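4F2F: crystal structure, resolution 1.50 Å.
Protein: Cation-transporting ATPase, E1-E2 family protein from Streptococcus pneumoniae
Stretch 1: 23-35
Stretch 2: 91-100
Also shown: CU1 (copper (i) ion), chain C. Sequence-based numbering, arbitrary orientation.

Stretch 1, residues 23-35: KGYHPAHIQLQKG
Stretch 2 91-100: MQKGSYTVVE

Six backbone hydrogen bonds form a ladder between strands 29-33 and 93-99: Ser95 N to Ala28 O (2.8 Å), Ile30 N to Ser95 O (3.0 Å), Thr97 N to Ile30 O (2.9 Å), Leu32 N to Thr97 O (2.8 Å), Val99 N to Leu32 O (2.8 Å) and Lys34 N to Val99 O (2.8 Å). The shortest side-chain contact is the hydrogen bond between His29 ND1 and Ser95 OG, 2.7 Å, with the hydroxyl near the imidazole plane; chi1 is m for His29 and p for Ser95.

The strands run parallel, their N-to-C directions 26° apart, in a register that pairs His29 with Ser95, Ile30 with Tyr96, Gln31 with Thr97, Leu32 with Val98 and Gln33 with Val99, with CA-CA separations of 4.8 Å, widening to 5.1 Å at the last pair. Ile30 thus bonds to Ser95 and Thr97, the neighbours of its partner Tyr96, and Leu32 likewise to Thr97 and Val99, the parallel pattern. The backbones are extended, as in Leu32 at phi/psi -128/147° and Thr97 at -103/122°.

A water continues the polar contacts on the face of His29 and Ser95, lying 2.9 Å from Ser95 OG, 2.7 Å from Thr97 OG1 and 2.8 Å from Ile30 O, to which it donates. A second water bridges Tyr25 N (2.9 Å) and Lys93 O (2.8 Å) before the ladder begins.

Ile30 (chi1 p, chi2 t), Leu32 (m, t), Tyr96 (p) and Val98 (t) share the other, buried face. Ile30 CG1 lies 3.7 Å from Tyr96 CB, and Leu32 CD1 3.9 Å from Tyr96 CD2. Beyond the strand, Lys34 CB packs 3.6 Å from Val98 CG1.

At the opening end, a cis peptide precedes Pro27. Gly94 CA approaches Ala28 O to 3.0 Å; a CB there would clash with that carbonyl. Gln92 O lies 3.4 Å from Tyr25 CE2, at the edge of the ring (chi1 m).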

# COMPACT_ATOMS: atom_id res chain seq x y z
N LYS A 23 -3.45 8.98 -10.98
CA LYS A 23 -4.87 8.81 -11.23
C LYS A 23 -5.38 7.65 -10.39
O LYS A 23 -5.94 6.68 -10.91
CB LYS A 23 -5.13 8.56 -12.72
CG LYS A 23 -4.68 9.70 -13.62
CD LYS A 23 -5.42 10.99 -13.29
CE LYS A 23 -5.05 12.10 -14.25
NZ LYS A 23 -5.91 13.30 -14.07
N GLY A 24 -5.17 7.76 -9.08
CA GLY A 24 -5.49 6.68 -8.16
C GLY A 24 -4.28 5.80 -7.91
O GLY A 24 -3.21 6.01 -8.49
N TYR A 25 -4.44 4.81 -7.03
CA TYR A 25 -3.38 3.85 -6.79
C TYR A 25 -3.61 2.60 -7.64
O TYR A 25 -4.74 2.16 -7.81
CB TYR A 25 -3.32 3.48 -5.31
CG TYR A 25 -2.90 4.62 -4.41
CD1 TYR A 25 -1.58 5.04 -4.37
CD2 TYR A 25 -3.82 5.28 -3.61
CE1 TYR A 25 -1.19 6.09 -3.55
CE2 TYR A 25 -3.44 6.32 -2.79
CZ TYR A 25 -2.13 6.73 -2.77
OH TYR A 25 -1.75 7.77 -1.95
N HIS A 26 -2.52 2.05 -8.17
CA HIS A 26 -2.62 0.85 -9.00
C HIS A 26 -1.49 -0.13 -8.70
O HIS A 26 -0.32 0.17 -8.95
CB HIS A 26 -2.60 1.24 -10.48
CG HIS A 26 -3.58 2.32 -10.83
ND1 HIS A 26 -4.91 2.07 -11.09
CD2 HIS A 26 -3.42 3.66 -10.95
CE1 HIS A 26 -5.52 3.21 -11.36
NE2 HIS A 26 -4.64 4.19 -11.28
N PRO A 27 -1.82 -1.30 -8.14
CA PRO A 27 -3.18 -1.74 -7.79
C PRO A 27 -3.68 -1.05 -6.52
O PRO A 27 -2.90 -0.79 -5.61
CB PRO A 27 -2.99 -3.23 -7.51
CG PRO A 27 -1.59 -3.33 -7.01
CD PRO A 27 -0.81 -2.32 -7.80
N ALA A 28 -4.98 -0.78 -6.47
CA ALA A 28 -5.57 -0.14 -5.30
C ALA A 28 -5.87 -1.15 -4.20
O ALA A 28 -5.92 -0.80 -3.02
CB ALA A 28 -6.84 0.61 -5.69
N HIS A 29 -6.06 -2.41 -4.58
CA HIS A 29 -6.39 -3.45 -3.62
C HIS A 29 -5.39 -4.59 -3.68
O HIS A 29 -5.15 -5.18 -4.73
CB HIS A 29 -7.81 -3.98 -3.87
CG HIS A 29 -8.84 -2.90 -3.91
ND1 HIS A 29 -9.22 -2.19 -2.79
CD2 HIS A 29 -9.57 -2.40 -4.94
CE1 HIS A 29 -10.14 -1.30 -3.13
NE2 HIS A 29 -10.37 -1.41 -4.43
N ILE A 30 -4.79 -4.90 -2.53
CA ILE A 30 -3.78 -5.95 -2.47
C ILE A 30 -4.08 -6.95 -1.36
O ILE A 30 -4.91 -6.69 -0.48
CB ILE A 30 -2.37 -5.36 -2.25
CG1 ILE A 30 -2.22 -4.80 -0.84
CG2 ILE A 30 -2.07 -4.28 -3.29
CD1 ILE A 30 -0.84 -4.25 -0.54
N GLN A 31 -3.41 -8.09 -1.41
CA GLN A 31 -3.57 -9.13 -0.40
C GLN A 31 -2.22 -9.43 0.25
O GLN A 31 -1.20 -9.53 -0.43
CB GLN A 31 -4.16 -10.40 -1.02
CG GLN A 31 -4.38 -11.52 -0.01
CD GLN A 31 -4.83 -12.81 -0.67
OE1 GLN A 31 -5.98 -12.95 -1.08
NE2 GLN A 31 -3.91 -13.77 -0.77
N LEU A 32 -2.23 -9.56 1.57
CA LEU A 32 -1.02 -9.84 2.33
C LEU A 32 -1.23 -11.04 3.25
O LEU A 32 -2.33 -11.26 3.75
CB LEU A 32 -0.62 -8.63 3.17
CG LEU A 32 -0.37 -7.30 2.45
CD1 LEU A 32 -0.11 -6.20 3.46
CD2 LEU A 32 0.79 -7.42 1.47
N GLN A 33 -0.17 -11.81 3.47
CA GLN A 33 -0.21 -12.94 4.40
C GLN A 33 0.11 -12.47 5.82
O GLN A 33 1.07 -11.73 6.03
CB GLN A 33 0.79 -14.02 3.97
CG GLN A 33 0.41 -14.74 2.68
CD GLN A 33 -0.72 -15.74 2.89
OE1 GLN A 33 -0.77 -16.44 3.91
NE2 GLN A 33 -1.63 -15.81 1.93
N LYS A 34 -0.70 -12.89 6.78
CA LYS A 34 -0.48 -12.52 8.18
C LYS A 34 0.85 -13.07 8.70
O LYS A 34 1.23 -14.20 8.39
CB LYS A 34 -1.64 -13.01 9.05
CG LYS A 34 -1.37 -12.96 10.56
CD LYS A 34 -2.49 -13.64 11.34
CE LYS A 34 -2.06 -13.98 12.76
NZ LYS A 34 -1.81 -12.77 13.59
N GLY A 35 1.57 -12.25 9.47
CA GLY A 35 2.79 -12.69 10.12
C GLY A 35 4.05 -12.65 9.27
O GLY A 35 5.14 -12.94 9.76
N MET A 91 -8.26 11.22 0.17
CA MET A 91 -9.06 11.40 -1.04
C MET A 91 -8.90 10.21 -1.99
O MET A 91 -9.87 9.78 -2.62
CB MET A 91 -8.68 12.69 -1.76
CG MET A 91 -9.00 13.95 -0.98
SD MET A 91 -8.44 15.45 -1.80
CE MET A 91 -9.57 15.54 -3.19
N GLN A 92 -7.68 9.71 -2.10
CA GLN A 92 -7.40 8.54 -2.93
C GLN A 92 -7.18 7.33 -2.04
O GLN A 92 -6.29 7.33 -1.20
CB GLN A 92 -6.18 8.79 -3.82
CG GLN A 92 -6.34 9.96 -4.78
CD GLN A 92 -7.38 9.69 -5.85
OE1 GLN A 92 -7.66 8.53 -6.18
NE2 GLN A 92 -7.97 10.75 -6.40
N LYS A 93 -8.00 6.29 -2.22
CA LYS A 93 -8.00 5.16 -1.31
C LYS A 93 -7.63 3.83 -1.94
O LYS A 93 -7.68 3.65 -3.16
CB LYS A 93 -9.36 5.02 -0.64
CG LYS A 93 -9.79 6.23 0.17
CD LYS A 93 -11.24 6.09 0.58
CE LYS A 93 -11.69 7.26 1.43
NZ LYS A 93 -13.16 7.24 1.63
N GLY A 94 -7.25 2.89 -1.08
CA GLY A 94 -6.94 1.52 -1.48
C GLY A 94 -7.17 0.64 -0.27
O GLY A 94 -7.60 1.11 0.78
N SER A 95 -6.90 -0.65 -0.42
CA SER A 95 -7.09 -1.56 0.70
C SER A 95 -6.05 -2.67 0.69
O SER A 95 -5.52 -3.03 -0.36
CB SER A 95 -8.50 -2.16 0.70
OG SER A 95 -8.65 -3.14 -0.32
N TYR A 96 -5.75 -3.19 1.87
CA TYR A 96 -4.96 -4.40 1.97
C TYR A 96 -5.70 -5.41 2.83
O TYR A 96 -6.10 -5.12 3.95
CB TYR A 96 -3.55 -4.11 2.49
CG TYR A 96 -3.46 -3.47 3.87
CD1 TYR A 96 -3.63 -2.10 4.03
CD2 TYR A 96 -3.17 -4.23 4.99
CE1 TYR A 96 -3.53 -1.52 5.27
CE2 TYR A 96 -3.07 -3.65 6.24
CZ TYR A 96 -3.25 -2.30 6.37
OH TYR A 96 -3.16 -1.72 7.62
N THR A 97 -5.90 -6.60 2.27
CA THR A 97 -6.60 -7.66 2.96
C THR A 97 -5.59 -8.66 3.48
O THR A 97 -4.80 -9.21 2.71
CB THR A 97 -7.62 -8.35 2.04
OG1 THR A 97 -8.54 -7.37 1.54
CG2 THR A 97 -8.39 -9.43 2.79
N VAL A 98 -5.60 -8.88 4.79
CA VAL A 98 -4.66 -9.78 5.43
C VAL A 98 -5.30 -11.15 5.63
O VAL A 98 -6.31 -11.27 6.31
CB VAL A 98 -4.18 -9.22 6.77
CG1 VAL A 98 -3.20 -10.18 7.43
CG2 VAL A 98 -3.53 -7.85 6.58
N VAL A 99 -4.70 -12.17 5.02
CA VAL A 99 -5.23 -13.52 5.10
C VAL A 99 -4.26 -14.46 5.82
O VAL A 99 -3.07 -14.17 5.96
CB VAL A 99 -5.54 -14.09 3.70
CG1 VAL A 99 -6.51 -13.19 2.96
CG2 VAL A 99 -4.25 -14.27 2.90
N GLU A 100 -4.78 -15.59 6.28
CA GLU A 100 -4.00 -16.52 7.09
C GLU A 100 -3.18 -17.48 6.24
O GLU A 100 -3.56 -17.80 5.12
CB GLU A 100 -4.92 -17.30 8.03
CG GLU A 100 -4.27 -17.70 9.34
CD GLU A 100 -5.28 -17.77 10.47
OE1 GLU A 100 -6.41 -18.25 10.23
OE2 GLU A 100 -4.94 -17.34 11.60
OXT GLU A 100 -2.12 -17.94 6.67
CU CU1 C . -6.26 15.49 -2.29
O HOH W 1 -6.99 4.86 -5.62
O HOH W 2 -7.58 -5.80 -0.44